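Local structure of putative thiosulfate sulfurtransferase YNJE (2WLR) at residues E5-L10 / L100-I105; S307-K312 / G392-S397; Q117-F122 / A378-W383; A153-P158 / I172-V177. The protein catalyses the transfer of sulfur from thiosulfate to cyanide, giving thiocyanate and sulfite, as a monomeric periplasmic enzyme of three rhodanese-like domains. All coordinates share one frame; numbering follows the deposited sequence.

Contact 1 (E5-L10 / L100-I105)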
loop_
_atom_site.group_PDB
_atom_site.type_symbol
_atom_site.label_atom_id
_atom_site.label_comp_id
_atom_site.label_asym_id
_atom_site.label_seq_id
_atom_site.Cartn_x
_atom_site.Cartn_y
_atom_site.Cartn_z
ATOM N N GLU A 5 8.402 11.813 33.526
ATOM C CA GLU A 5 9.650 11.736 32.750
ATOM C C GLU A 5 9.912 10.325 32.225
ATOM O O GLU A 5 9.347 9.343 32.709
ATOM C CB GLU A 5 10.853 12.188 33.585
ATOM C CG GLU A 5 11.049 13.695 33.644
ATOM C CD GLU A 5 12.272 14.090 34.459
ATOM O OE1 GLU A 5 12.804 13.233 35.207
ATOM O OE2 GLU A 5 12.707 15.259 34.345
ATOM N N LEU A 6 10.792 10.242 31.232
ATOM C CA LEU A 6 11.214 8.962 30.678
ATOM C C LEU A 6 12.017 8.174 31.705
ATOM O O LEU A 6 12.761 8.763 32.498
ATOM C CB LEU A 6 12.062 9.186 29.420
ATOM C CG LEU A 6 11.344 9.854 28.245
ATOM C CD1 LEU A 6 12.309 10.629 27.349
ATOM C CD2 LEU A 6 10.569 8.813 27.456
ATOM N N ALA A 7 11.859 6.847 31.691
ATOM C CA ALA A 7 12.709 5.934 32.465
ATOM C C ALA A 7 14.159 6.053 31.974
ATOM O O ALA A 7 14.458 6.912 31.138
ATOM C CB ALA A 7 12.210 4.511 32.323
ATOM N N LYS A 8 15.067 5.210 32.471
ATOM C CA LYS A 8 16.482 5.385 32.123
ATOM C C LYS A 8 16.731 5.045 30.626
ATOM O O LYS A 8 16.181 4.057 30.120
ATOM C CB LYS A 8 17.408 4.598 33.069
ATOM C CG LYS A 8 17.577 3.130 32.770
ATOM C CD LYS A 8 18.887 2.566 33.350
ATOM C CE LYS A 8 19.519 1.575 32.363
ATOM N NZ LYS A 8 20.189 2.251 31.189
ATOM N N PRO A 9 17.527 5.873 29.922
ATOM C CA PRO A 9 17.773 5.611 28.489
ATOM C C PRO A 9 18.428 4.255 28.241
ATOM O O PRO A 9 19.171 3.757 29.090
ATOM C CB PRO A 9 18.730 6.726 28.066
ATOM C CG PRO A 9 18.685 7.758 29.172
ATOM C CD PRO A 9 18.238 7.072 30.401
ATOM N N LEU A 10 18.118 3.654 27.097
ATOM C CA LEU A 10 18.623 2.332 26.742
ATOM C C LEU A 10 19.229 2.383 25.359
ATOM O O LEU A 10 18.667 3.038 24.468
ATOM C CB LEU A 10 17.470 1.314 26.723
ATOM C CG LEU A 10 16.807 0.915 28.050
ATOM C CD1 LEU A 10 15.497 0.196 27.779
ATOM C CD2 LEU A 10 17.718 0.058 28.907
ATOM N N LEU A 100 1.419 1.725 29.928
ATOM C CA LEU A 100 2.767 1.158 29.810
ATOM C C LEU A 100 3.626 1.767 30.884
ATOM O O LEU A 100 3.611 2.988 31.045
ATOM C CB LEU A 100 3.381 1.432 28.438
ATOM C CG LEU A 100 2.782 0.591 27.330
ATOM C CD1 LEU A 100 1.412 1.077 27.028
ATOM C CD2 LEU A 100 3.648 0.602 26.047
ATOM N N THR A 101 4.374 0.929 31.608
ATOM C CA THR A 101 5.089 1.387 32.817
ATOM C C THR A 101 6.595 1.590 32.672
ATOM O O THR A 101 7.240 2.089 33.591
ATOM C CB THR A 101 4.828 0.422 34.002
ATOM O OG1 THR A 101 5.382 -0.849 33.708
ATOM C CG2 THR A 101 3.322 0.251 34.240
ATOM N N HIS A 102 7.165 1.246 31.521
ATOM C CA HIS A 102 8.612 1.331 31.364
ATOM C C HIS A 102 8.940 1.935 30.000
ATOM O O HIS A 102 9.187 1.184 29.063
ATOM C CB HIS A 102 9.212 -0.070 31.478
ATOM C CG HIS A 102 10.699 -0.076 31.620
ATOM N ND1 HIS A 102 11.502 0.919 31.103
ATOM C CD2 HIS A 102 11.534 -0.980 32.184
ATOM C CE1 HIS A 102 12.767 0.646 31.370
ATOM N NE2 HIS A 102 12.815 -0.499 32.024
ATOM N N ILE A 103 8.913 3.263 29.919
ATOM C CA ILE A 103 9.069 4.009 28.661
ATOM C C ILE A 103 10.324 4.845 28.730
ATOM O O ILE A 103 10.440 5.750 29.553
ATOM C CB ILE A 103 7.869 4.930 28.395
ATOM C CG1 ILE A 103 6.564 4.135 28.393
ATOM C CG2 ILE A 103 8.013 5.682 27.031
ATOM C CD1 ILE A 103 5.338 4.999 28.318
ATOM N N SER A 104 11.285 4.517 27.866
ATOM C CA SER A 104 12.591 5.183 27.799
ATOM C C SER A 104 12.816 5.787 26.413
ATOM O O SER A 104 11.996 5.590 25.511
ATOM C CB SER A 104 13.693 4.154 28.014
ATOM O OG SER A 104 13.588 3.528 29.279
ATOM N N ILE A 105 13.913 6.512 26.263
ATOM C CA ILE A 105 14.418 6.900 24.946
ATOM C C ILE A 105 15.439 5.856 24.480
ATOM O O ILE A 105 16.168 5.264 25.298
ATOM C CB ILE A 105 15.053 8.290 25.000
ATOM C CG1 ILE A 105 15.281 8.842 23.611
ATOM C CG2 ILE A 105 16.379 8.259 25.748
ATOM C CD1 ILE A 105 15.383 10.332 23.600
HETATM O O HOH W 1 15.075 7.648 28.647
#

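Contact 2 (S307-K312 / G392-S397)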
loop_
_atom_site.group_PDB
_atom_site.type_symbol
_atom_site.label_atom_id
_atom_site.label_comp_id
_atom_site.label_asym_id
_atom_site.label_seq_id
_atom_site.Cartn_x
_atom_site.Cartn_y
_atom_site.Cartn_z
ATOM N N SER A 307 -23.598 -4.156 -6.489
ATOM C CA SER A 307 -24.983 -4.133 -6.969
ATOM C C SER A 307 -25.194 -4.983 -8.226
ATOM O O SER A 307 -26.274 -5.527 -8.424
ATOM C CB SER A 307 -25.426 -2.696 -7.228
ATOM O OG SER A 307 -24.634 -2.081 -8.240
ATOM N N TYR A 308 -24.154 -5.105 -9.053
ATOM C CA TYR A 308 -24.216 -5.833 -10.340
ATOM C C TYR A 308 -23.677 -7.266 -10.284
ATOM O O TYR A 308 -23.641 -7.977 -11.303
ATOM C CB TYR A 308 -23.504 -5.010 -11.423
ATOM C CG TYR A 308 -22.056 -4.665 -11.119
ATOM C CD1 TYR A 308 -21.036 -5.528 -11.457
ATOM C CD2 TYR A 308 -21.727 -3.466 -10.493
ATOM C CE1 TYR A 308 -19.709 -5.218 -11.188
ATOM C CE2 TYR A 308 -20.411 -3.140 -10.218
ATOM C CZ TYR A 308 -19.403 -4.026 -10.564
ATOM O OH TYR A 308 -18.095 -3.691 -10.287
ATOM N N ILE A 309 -23.252 -7.712 -9.102
ATOM C CA ILE A 309 -22.873 -9.100 -8.893
ATOM C C ILE A 309 -23.905 -9.791 -8.024
ATOM O O ILE A 309 -24.026 -9.504 -6.830
ATOM C CB ILE A 309 -21.455 -9.276 -8.286
ATOM C CG1 ILE A 309 -20.418 -8.567 -9.156
ATOM C CG2 ILE A 309 -21.101 -10.745 -8.200
ATOM C CD1 ILE A 309 -19.000 -8.576 -8.562
ATOM N N LYS A 310 -24.669 -10.691 -8.637
ATOM C CA LYS A 310 -25.752 -11.364 -7.925
ATOM C C LYS A 310 -25.254 -12.523 -7.049
ATOM O O LYS A 310 -25.667 -12.632 -5.905
ATOM C CB LYS A 310 -26.824 -11.830 -8.931
ATOM C CG LYS A 310 -27.986 -12.618 -8.344
ATOM C CD LYS A 310 -28.949 -11.745 -7.539
ATOM C CE LYS A 310 -30.186 -12.553 -7.120
ATOM N NZ LYS A 310 -31.147 -12.820 -8.252
ATOM N N PRO A 311 -24.344 -13.370 -7.567
ATOM C CA PRO A 311 -23.865 -14.483 -6.751
ATOM C C PRO A 311 -23.121 -14.052 -5.496
ATOM O O PRO A 311 -22.352 -13.081 -5.527
ATOM C CB PRO A 311 -22.917 -15.223 -7.695
ATOM C CG PRO A 311 -23.428 -14.874 -9.049
ATOM C CD PRO A 311 -23.840 -13.469 -8.952
ATOM N N LYS A 312 -23.357 -14.795 -4.418
ATOM C CA LYS A 312 -22.727 -14.580 -3.119
ATOM C C LYS A 312 -21.859 -15.762 -2.781
ATOM O O LYS A 312 -22.147 -16.910 -3.170
ATOM C CB LYS A 312 -23.790 -14.413 -2.029
ATOM C CG LYS A 312 -24.661 -13.209 -2.201
ATOM C CD LYS A 312 -25.770 -13.206 -1.142
ATOM C CE LYS A 312 -26.595 -11.939 -1.200
ATOM N NZ LYS A 312 -27.844 -12.054 -0.371
ATOM N N GLY A 392 -11.480 -12.246 -10.740
ATOM C CA GLY A 392 -11.966 -12.243 -9.376
ATOM C C GLY A 392 -13.271 -12.980 -9.199
ATOM O O GLY A 392 -13.592 -13.942 -9.923
ATOM N N TRP A 393 -14.039 -12.518 -8.231
ATOM C CA TRP A 393 -15.293 -13.171 -7.906
ATOM C C TRP A 393 -16.312 -12.960 -9.021
ATOM O O TRP A 393 -17.127 -13.835 -9.299
ATOM C CB TRP A 393 -15.818 -12.656 -6.567
ATOM C CG TRP A 393 -17.207 -13.147 -6.273
ATOM C CD1 TRP A 393 -18.335 -12.404 -6.221
ATOM C CD2 TRP A 393 -17.575 -14.488 -5.940
ATOM N NE1 TRP A 393 -19.418 -13.213 -5.905
ATOM C CE2 TRP A 393 -18.972 -14.493 -5.736
ATOM C CE3 TRP A 393 -16.872 -15.680 -5.841
ATOM C CZ2 TRP A 393 -19.678 -15.673 -5.420
ATOM C CZ3 TRP A 393 -17.550 -16.843 -5.539
ATOM C CH2 TRP A 393 -18.946 -16.822 -5.314
ATOM N N TYR A 394 -16.273 -11.822 -9.690
ATOM C CA TYR A 394 -17.204 -11.590 -10.802
ATOM C C TYR A 394 -17.084 -12.623 -11.901
ATOM O O TYR A 394 -18.080 -13.156 -12.380
ATOM C CB TYR A 394 -16.987 -10.183 -11.401
ATOM C CG TYR A 394 -18.097 -9.591 -12.258
ATOM C CD1 TYR A 394 -19.414 -10.068 -12.208
ATOM C CD2 TYR A 394 -17.849 -8.504 -13.077
ATOM C CE1 TYR A 394 -20.416 -9.500 -12.998
ATOM C CE2 TYR A 394 -18.836 -7.939 -13.859
ATOM C CZ TYR A 394 -20.125 -8.423 -13.796
ATOM O OH TYR A 394 -21.074 -7.809 -14.592
ATOM N N GLU A 395 -15.865 -12.921 -12.316
ATOM C CA GLU A 395 -15.654 -13.936 -13.317
ATOM C C GLU A 395 -15.938 -15.323 -12.757
ATOM O O GLU A 395 -16.676 -16.108 -13.390
ATOM C CB GLU A 395 -14.238 -13.853 -13.864
ATOM C CG GLU A 395 -14.024 -14.804 -15.040
ATOM C CD GLU A 395 -12.608 -14.910 -15.495
ATOM O OE1 GLU A 395 -11.663 -14.797 -14.672
ATOM O OE2 GLU A 395 -12.463 -15.158 -16.707
ATOM N N TRP A 396 -15.353 -15.646 -11.611
ATOM C CA TRP A 396 -15.429 -17.005 -11.056
ATOM C C TRP A 396 -16.876 -17.427 -10.940
ATOM O O TRP A 396 -17.261 -18.506 -11.422
ATOM C CB TRP A 396 -14.761 -17.046 -9.688
ATOM C CG TRP A 396 -14.634 -18.396 -9.093
ATOM C CD1 TRP A 396 -15.473 -18.978 -8.208
ATOM C CD2 TRP A 396 -13.552 -19.295 -9.281
ATOM N NE1 TRP A 396 -15.003 -20.195 -7.842
ATOM C CE2 TRP A 396 -13.820 -20.437 -8.485
ATOM C CE3 TRP A 396 -12.384 -19.271 -10.055
ATOM C CZ2 TRP A 396 -12.969 -21.531 -8.440
ATOM C CZ3 TRP A 396 -11.540 -20.367 -10.005
ATOM C CH2 TRP A 396 -11.835 -21.478 -9.199
ATOM N N SER A 397 -17.692 -16.568 -10.357
ATOM C CA SER A 397 -19.071 -16.907 -10.039
ATOM C C SER A 397 -20.006 -16.772 -11.238
ATOM O O SER A 397 -21.191 -17.110 -11.135
ATOM C CB SER A 397 -19.562 -16.072 -8.840
ATOM O OG SER A 397 -19.696 -14.686 -9.129
HETATM O O HOH W 2 -23.606 -8.594 -14.032
#

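Contact 3 (Q117-F122 / A378-W383)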
loop_
_atom_site.group_PDB
_atom_site.type_symbol
_atom_site.label_atom_id
_atom_site.label_comp_id
_atom_site.label_asym_id
_atom_site.label_seq_id
_atom_site.Cartn_x
_atom_site.Cartn_y
_atom_site.Cartn_z
ATOM N N GLN A 117 16.591 -1.206 9.134
ATOM C CA GLN A 117 15.747 -2.068 8.333
ATOM C C GLN A 117 14.765 -1.228 7.530
ATOM O O GLN A 117 14.222 -0.263 8.021
ATOM C CB GLN A 117 14.941 -3.031 9.212
ATOM C CG GLN A 117 15.717 -3.779 10.277
ATOM C CD GLN A 117 16.825 -4.614 9.742
ATOM O OE1 GLN A 117 18.010 -4.363 10.030
ATOM N NE2 GLN A 117 16.470 -5.626 8.973
ATOM N N LYS A 118 14.507 -1.620 6.295
ATOM C CA LYS A 118 13.586 -0.856 5.434
ATOM C C LYS A 118 12.742 -1.767 4.577
ATOM O O LYS A 118 13.058 -2.945 4.431
ATOM C CB LYS A 118 14.378 0.095 4.543
ATOM C CG LYS A 118 15.369 -0.565 3.592
ATOM C CD LYS A 118 16.373 0.437 3.001
ATOM C CE LYS A 118 17.564 -0.269 2.298
ATOM N NZ LYS A 118 18.827 0.552 2.325
ATOM N N LEU A 119 11.690 -1.216 3.973
ATOM C CA LEU A 119 11.050 -1.894 2.858
ATOM C C LEU A 119 12.018 -2.080 1.736
ATOM O O LEU A 119 12.671 -1.132 1.341
ATOM C CB LEU A 119 9.897 -1.085 2.274
ATOM C CG LEU A 119 8.684 -0.836 3.110
ATOM C CD1 LEU A 119 7.656 -0.093 2.256
ATOM C CD2 LEU A 119 8.093 -2.181 3.612
ATOM N N PRO A 120 12.118 -3.297 1.204
ATOM C CA PRO A 120 12.996 -3.580 0.094
ATOM C C PRO A 120 12.860 -2.571 -1.029
ATOM O O PRO A 120 13.858 -2.175 -1.605
ATOM C CB PRO A 120 12.553 -4.979 -0.333
ATOM C CG PRO A 120 12.102 -5.586 0.886
ATOM C CD PRO A 120 11.466 -4.520 1.713
ATOM N N HIS A 121 11.634 -2.120 -1.307
ATOM C CA HIS A 121 11.450 -1.114 -2.352
ATOM C C HIS A 121 10.595 0.027 -1.856
ATOM O O HIS A 121 9.625 0.401 -2.484
ATOM C CB HIS A 121 10.819 -1.753 -3.576
ATOM C CG HIS A 121 11.575 -2.936 -4.071
ATOM N ND1 HIS A 121 12.776 -2.832 -4.743
ATOM C CD2 HIS A 121 11.320 -4.260 -3.948
ATOM C CE1 HIS A 121 13.208 -4.048 -5.036
ATOM N NE2 HIS A 121 12.358 -4.931 -4.542
ATOM N N PHE A 122 11.011 0.632 -0.743
ATOM C CA PHE A 122 10.319 1.776 -0.177
ATOM C C PHE A 122 10.084 2.915 -1.208
ATOM O O PHE A 122 9.106 3.663 -1.102
ATOM C CB PHE A 122 11.073 2.329 1.049
ATOM C CG PHE A 122 12.350 3.018 0.729
ATOM C CD1 PHE A 122 12.338 4.351 0.392
ATOM C CD2 PHE A 122 13.558 2.343 0.706
ATOM C CE1 PHE A 122 13.459 5.018 0.061
ATOM C CE2 PHE A 122 14.719 3.020 0.382
ATOM C CZ PHE A 122 14.667 4.371 0.027
ATOM N N ALA A 378 2.605 -5.531 -1.568
ATOM C CA ALA A 378 3.460 -6.723 -1.569
ATOM C C ALA A 378 4.696 -6.537 -2.435
ATOM O O ALA A 378 5.760 -6.966 -2.087
ATOM C CB ALA A 378 2.650 -7.932 -2.072
ATOM N N ARG A 379 4.542 -5.857 -3.574
ATOM C CA ARG A 379 5.665 -5.517 -4.431
ATOM C C ARG A 379 6.692 -4.649 -3.679
ATOM O O ARG A 379 7.897 -4.951 -3.679
ATOM C CB ARG A 379 5.143 -4.800 -5.670
ATOM C CG ARG A 379 6.224 -4.326 -6.625
ATOM C CD ARG A 379 5.609 -3.595 -7.801
ATOM N NE ARG A 379 6.564 -2.904 -8.677
ATOM C CZ ARG A 379 6.688 -1.587 -8.811
ATOM N NH1 ARG A 379 6.005 -0.727 -8.069
ATOM N NH2 ARG A 379 7.582 -1.114 -9.679
ATOM N N ALA A 380 6.218 -3.610 -2.975
ATOM C CA ALA A 380 7.086 -2.709 -2.190
ATOM C C ALA A 380 7.751 -3.474 -1.036
ATOM O O ALA A 380 8.893 -3.188 -0.624
ATOM C CB ALA A 380 6.259 -1.551 -1.666
HETATM N N MSE A 381 7.050 -4.482 -0.534
HETATM C CA MSE A 381 7.535 -5.361 0.528
HETATM C C MSE A 381 8.553 -6.379 0.043
HETATM O O MSE A 381 9.086 -7.151 0.854
HETATM C CB MSE A 381 6.355 -6.086 1.168
HETATM C CG MSE A 381 5.552 -5.200 2.070
HETATM SE SE MSE A 381 3.725 -5.841 2.462
HETATM C CE MSE A 381 3.994 -7.441 3.442
ATOM N N GLY A 382 8.767 -6.455 -1.270
ATOM C CA GLY A 382 9.776 -7.326 -1.836
ATOM C C GLY A 382 9.293 -8.736 -2.087
ATOM O O GLY A 382 10.112 -9.628 -2.306
ATOM N N TRP A 383 7.978 -8.969 -2.094
ATOM C CA TRP A 383 7.478 -10.302 -2.389
ATOM C C TRP A 383 7.716 -10.553 -3.879
ATOM O O TRP A 383 7.338 -9.731 -4.704
ATOM C CB TRP A 383 5.994 -10.407 -2.032
ATOM C CG TRP A 383 5.757 -10.475 -0.574
ATOM C CD1 TRP A 383 6.474 -9.860 0.417
ATOM C CD2 TRP A 383 4.796 -11.302 0.075
ATOM N NE1 TRP A 383 5.981 -10.241 1.647
ATOM C CE2 TRP A 383 4.946 -11.120 1.464
ATOM C CE3 TRP A 383 3.798 -12.159 -0.387
ATOM C CZ2 TRP A 383 4.141 -11.790 2.397
ATOM C CZ3 TRP A 383 3.002 -12.835 0.533
ATOM C CH2 TRP A 383 3.174 -12.646 1.912
#

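Contact 4 (A153-P158 / I172-V177)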
loop_
_atom_site.group_PDB
_atom_site.type_symbol
_atom_site.label_atom_id
_atom_site.label_comp_id
_atom_site.label_asym_id
_atom_site.label_seq_id
_atom_site.Cartn_x
_atom_site.Cartn_y
_atom_site.Cartn_z
ATOM N N ALA A 153 -5.656 9.276 -10.633
ATOM C CA ALA A 153 -6.565 8.258 -11.162
ATOM C C ALA A 153 -7.863 8.263 -10.368
ATOM O O ALA A 153 -7.849 8.332 -9.137
ATOM C CB ALA A 153 -5.888 6.833 -11.096
ATOM N N ALA A 154 -8.978 8.198 -11.076
ATOM C CA ALA A 154 -10.288 8.062 -10.465
ATOM C C ALA A 154 -11.269 7.532 -11.493
ATOM O O ALA A 154 -10.979 7.505 -12.694
ATOM C CB ALA A 154 -10.778 9.395 -9.881
ATOM N N TRP A 155 -12.428 7.096 -11.018
ATOM C CA TRP A 155 -13.492 6.633 -11.888
ATOM C C TRP A 155 -14.179 7.826 -12.569
ATOM O O TRP A 155 -14.545 8.795 -11.916
ATOM C CB TRP A 155 -14.527 5.788 -11.126
ATOM C CG TRP A 155 -15.701 5.495 -12.001
ATOM C CD1 TRP A 155 -15.788 4.515 -12.914
ATOM C CD2 TRP A 155 -16.932 6.245 -12.085
ATOM N NE1 TRP A 155 -16.998 4.582 -13.577
ATOM C CE2 TRP A 155 -17.711 5.646 -13.088
ATOM C CE3 TRP A 155 -17.430 7.374 -11.425
ATOM C CZ2 TRP A 155 -18.987 6.119 -13.436
ATOM C CZ3 TRP A 155 -18.698 7.854 -11.770
ATOM C CH2 TRP A 155 -19.456 7.222 -12.764
ATOM N N GLY A 156 -14.305 7.730 -13.885
ATOM C CA GLY A 156 -15.086 8.685 -14.661
ATOM C C GLY A 156 -14.326 9.936 -15.040
ATOM O O GLY A 156 -13.109 10.030 -14.863
ATOM N N ALA A 157 -15.047 10.897 -15.607
ATOM C CA ALA A 157 -14.435 12.151 -16.005
ATOM C C ALA A 157 -13.974 12.905 -14.764
ATOM O O ALA A 157 -14.543 12.717 -13.666
ATOM C CB ALA A 157 -15.433 13.008 -16.827
ATOM N N PRO A 158 -12.979 13.782 -14.934
ATOM C CA PRO A 158 -12.475 14.502 -13.781
ATOM C C PRO A 158 -13.585 15.207 -13.022
ATOM O O PRO A 158 -14.400 15.921 -13.631
ATOM C CB PRO A 158 -11.495 15.517 -14.372
ATOM C CG PRO A 158 -11.303 15.163 -15.756
ATOM C CD PRO A 158 -12.251 14.103 -16.170
ATOM N N ILE A 172 -6.172 10.279 -15.259
ATOM C CA ILE A 172 -6.588 9.087 -15.988
ATOM C C ILE A 172 -7.918 8.628 -15.386
ATOM O O ILE A 172 -8.049 8.436 -14.169
ATOM C CB ILE A 172 -5.558 7.942 -15.937
ATOM C CG1 ILE A 172 -4.345 8.260 -16.794
ATOM C CG2 ILE A 172 -6.183 6.603 -16.426
ATOM C CD1 ILE A 172 -3.233 7.263 -16.640
ATOM N N ASP A 173 -8.912 8.441 -16.249
ATOM C CA ASP A 173 -10.176 7.813 -15.920
ATOM C C ASP A 173 -9.902 6.303 -15.900
ATOM O O ASP A 173 -9.357 5.754 -16.875
ATOM C CB ASP A 173 -11.157 8.199 -17.046
ATOM C CG ASP A 173 -12.558 7.656 -16.883
ATOM O OD1 ASP A 173 -12.832 6.685 -16.143
ATOM O OD2 ASP A 173 -13.412 8.194 -17.633
ATOM N N THR A 174 -10.279 5.612 -14.830
ATOM C CA THR A 174 -10.074 4.164 -14.759
ATOM C C THR A 174 -10.758 3.407 -15.911
ATOM O O THR A 174 -10.332 2.325 -16.306
ATOM C CB THR A 174 -10.534 3.585 -13.413
ATOM O OG1 THR A 174 -11.882 3.986 -13.130
ATOM C CG2 THR A 174 -9.635 4.068 -12.267
ATOM N N ASN A 175 -11.823 3.975 -16.468
ATOM C CA ASN A 175 -12.444 3.367 -17.634
ATOM C C ASN A 175 -11.543 3.335 -18.868
ATOM O O ASN A 175 -11.860 2.659 -19.847
ATOM C CB ASN A 175 -13.769 4.071 -17.973
ATOM C CG ASN A 175 -14.849 3.864 -16.912
ATOM O OD1 ASN A 175 -15.641 4.774 -16.634
ATOM N ND2 ASN A 175 -14.899 2.676 -16.322
ATOM N N GLU A 176 -10.421 4.061 -18.847
ATOM C CA GLU A 176 -9.406 3.947 -19.910
ATOM C C GLU A 176 -8.592 2.665 -19.805
ATOM O O GLU A 176 -7.887 2.310 -20.748
ATOM C CB GLU A 176 -8.425 5.122 -19.895
ATOM C CG GLU A 176 -9.049 6.471 -20.108
ATOM C CD GLU A 176 -8.035 7.593 -20.000
ATOM O OE1 GLU A 176 -7.055 7.563 -20.778
ATOM O OE2 GLU A 176 -8.187 8.487 -19.139
ATOM N N VAL A 177 -8.621 1.979 -18.662
ATOM C CA VAL A 177 -7.786 0.789 -18.509
ATOM C C VAL A 177 -8.543 -0.521 -18.284
ATOM O O VAL A 177 -7.919 -1.572 -18.288
ATOM C CB VAL A 177 -6.746 0.955 -17.380
ATOM C CG1 VAL A 177 -6.036 2.303 -17.535
ATOM C CG2 VAL A 177 -7.407 0.839 -15.990
HETATM O O HOH W 3 -17.727 2.458 -14.953
#

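Contact 1 (E5-L10 / L100-I105)
Ser104 and Ile105 meet residues Leu6 to Leu10, an N-terminal strip without regular secondary structure. The hydroxyl of Ser104 sits anti to its own carbonyl carbon (chi1 -61°), and OG donates to Lys8 O at 2.8 Å, coming from above that carbonyl's plane. A small polar side chain suits this place, because Ala7 CB also lies close, 3.5 Å from Ser104 OG. Pro9 and Ile105 cross obliquely, with Pro9 CB 3.6 Å from Ile105 CG2; two apolar groups pack at a partly exposed margin, the rigid proline ring against the CG2 branch. Leu6 brings CD2 to 4.1 Å from Ile103 CG2, and its CD1 approaches Ile105 CB. Backbone bonds frame these side chains: Ala7 N donates to Ile103 O (2.8 Å) and Leu10 N to Ile105 O (3.1 Å). A water that donates to Ala7 O and accepts from Ile105 N adds a bridge where the N-terminal strip passes across the strand edge, their directions 73° apart. Strand 103-105 is an edge strand of a four-stranded parallel sheet, with strand 79-82 as its inner neighbour. Ile103 packs on that strand and on helix 85-97, whose Lys92 also meets Leu6, and Leu10 leads into helix 12-17.

Contact 2 (S307-K312 / G392-S397)
Tyr308 turns a ring edge toward the face of Tyr394, in an edge-to-face pair whose centroids are 5.4 Å apart and whose planes make 66°. The touching atoms are Tyr308 CD1 and Tyr394 CZ, at 3.8 Å. Ile309 takes the neighbouring place: its CG1 comes to 3.5 Å from Tyr394 CD1, while its other branch, CG2, approaches NE1 and CD1 of Trp393. A beta-branched residue suits this place because its two arms serve two aromatic rings at once. Trp393 adds the direct hydrogen bond of the contact, NE1 to Pro311 O at 3.0 Å; the acceptor lies in the indole plane, but the donor stands well above the plane of the carbonyl. Farther along the indole, CZ2 meets the backbone of Lys312. The proline ring itself rests on Ser397, with Pro311 CB 3.6 Å from Ser397 OG.

Several bonds position this first shell. Ser397 OG, lying between its backbone N and carbonyl carbon (chi1 68°), bonds back to Trp393 O at 2.7 Å, and Ser397 N reaches the same oxygen from the opposite face of its plane. A water joins Tyr308 O to Tyr394 OH. Beyond them, Ser304 OG binds Ile309 O, Arg294 makes a cation-pi contact with Trp393, and Tyr308 OH hydrogen-bonds a bound EPE molecule, probably from the crystallisation liquor.

The arrangement joins a loop to the short helix 392-396 of the third rhodanese domain, near its active site: the Trp393 side chain is about 7 Å from that of Arg370, a probable substrate-binding residue.

Contact 3 (Q117-F122 / A378-W383)
Leu119 opens the contact, setting CB 3.7 Å from Ala380 O and packing CD2 against Met381 CG at 4.2 Å. Its branched apolar end suits a buried position that it shares with Met381, modelled as selenomethionine; both side chains also touch Ala343 of helix 343-351.

Pro120 follows with its ring against the end of the helix. CG comes to 3.4 Å from Met381 O, and CB lies 3.9 Å from Gly382 CA. Proline has no N-H to offer the nearby carbonyl Ala380 O, and its compact ring packs closely on Gly382, which has no side chain, and whose positive phi suits glycine.

His121 supplies the hydrogen bond of the contact: its N donates to Ala380 O at 3.0 Å, with an N-H...O angle of 154°. Its imidazole brings CD2 to 3.5 Å from Arg379 O, with Gly382 CA at the ring edge, near its plane. The small side chain of Ala380 is consistent with the close approach of the loop. Phe122 directs its CB away from the helix, and its ring pairs edge-to-face with Trp34, while its N binds Leu119 O at 3.2 Å and so turns the chain.

On the helical side, Gly382 closes the C-terminal end of the helix in a Schellman motif, with Gly382 N bonded to Arg379 O and Trp383 N to Ala378 O. The loop that leads into strand 125-126 thus takes up a carbonyl at a glycine-terminated helix C-terminus, a junction between that loop and the third rhodanese-like domain.

Contact 4 (A153-P158 / I172-V177)
Two neighbouring parallel strands of a beta-alpha-beta unit, 148-154 and 170-173, run out together here, and an Asx turn begins where the second one ends. The sheet pairing closes with Ala154 N to Ile172 O (3.2 Å) and Thr174 N to Ala154 O (2.9 Å). Beyond it, the carboxylate of Asp173 takes over. A chi1 of -179° sets CG anti to the backbone N; OD1 receives Gly156 N at 2.9 Å and Asn175 N at 2.9 Å, from opposite faces of the carboxylate plane, and the second bond makes the Asx turn. An aspartate suits the place by offering an acceptor to the backbones of both segments, and Gly156 tolerates the positive phi of its turn. Thr174 OG1 lies 3.3 Å from Trp155 CA, and the two side chains cross at about a right angle. The Trp155 ring and the Asn175 amide are turned 88° apart, linked by a water that accepts from Trp155 NE1 (2.6 Å) and Asn175 ND2. Glu176 OE2 accepts from Asp173 N, while its OE1 forms a salt bridge with Lys197 and a hydrogen bond with His198. Strand 170-173 is an edge strand of a five-stranded parallel sheet; Ala153 and Ile172 share one face and pack on helix 213-226, and strand 205-209 flanks strand 148-154.

The four contacts are spread over the three rhodanese-like parts of the chain, and none touches another. Contact 1 lies at one extreme, its centre 53 Å from that of contact 2 and 50 Å from that of contact 4, across the chain's centre from both. Contact 3 is the most central, about 10 Å from that centre, and ties the loop between strands 103-105 and 125-126 to the third domain. Contact 2 is the one near the active site with the persulfide-forming Cys365. Contacts 2 and 4 approach to about 9 Å between nearest atoms, and Trp183 touches both Tyr394 and Asn175. The side chains of Tyr308 and Trp155 lie about 3 Å and 4 Å from bound EPE.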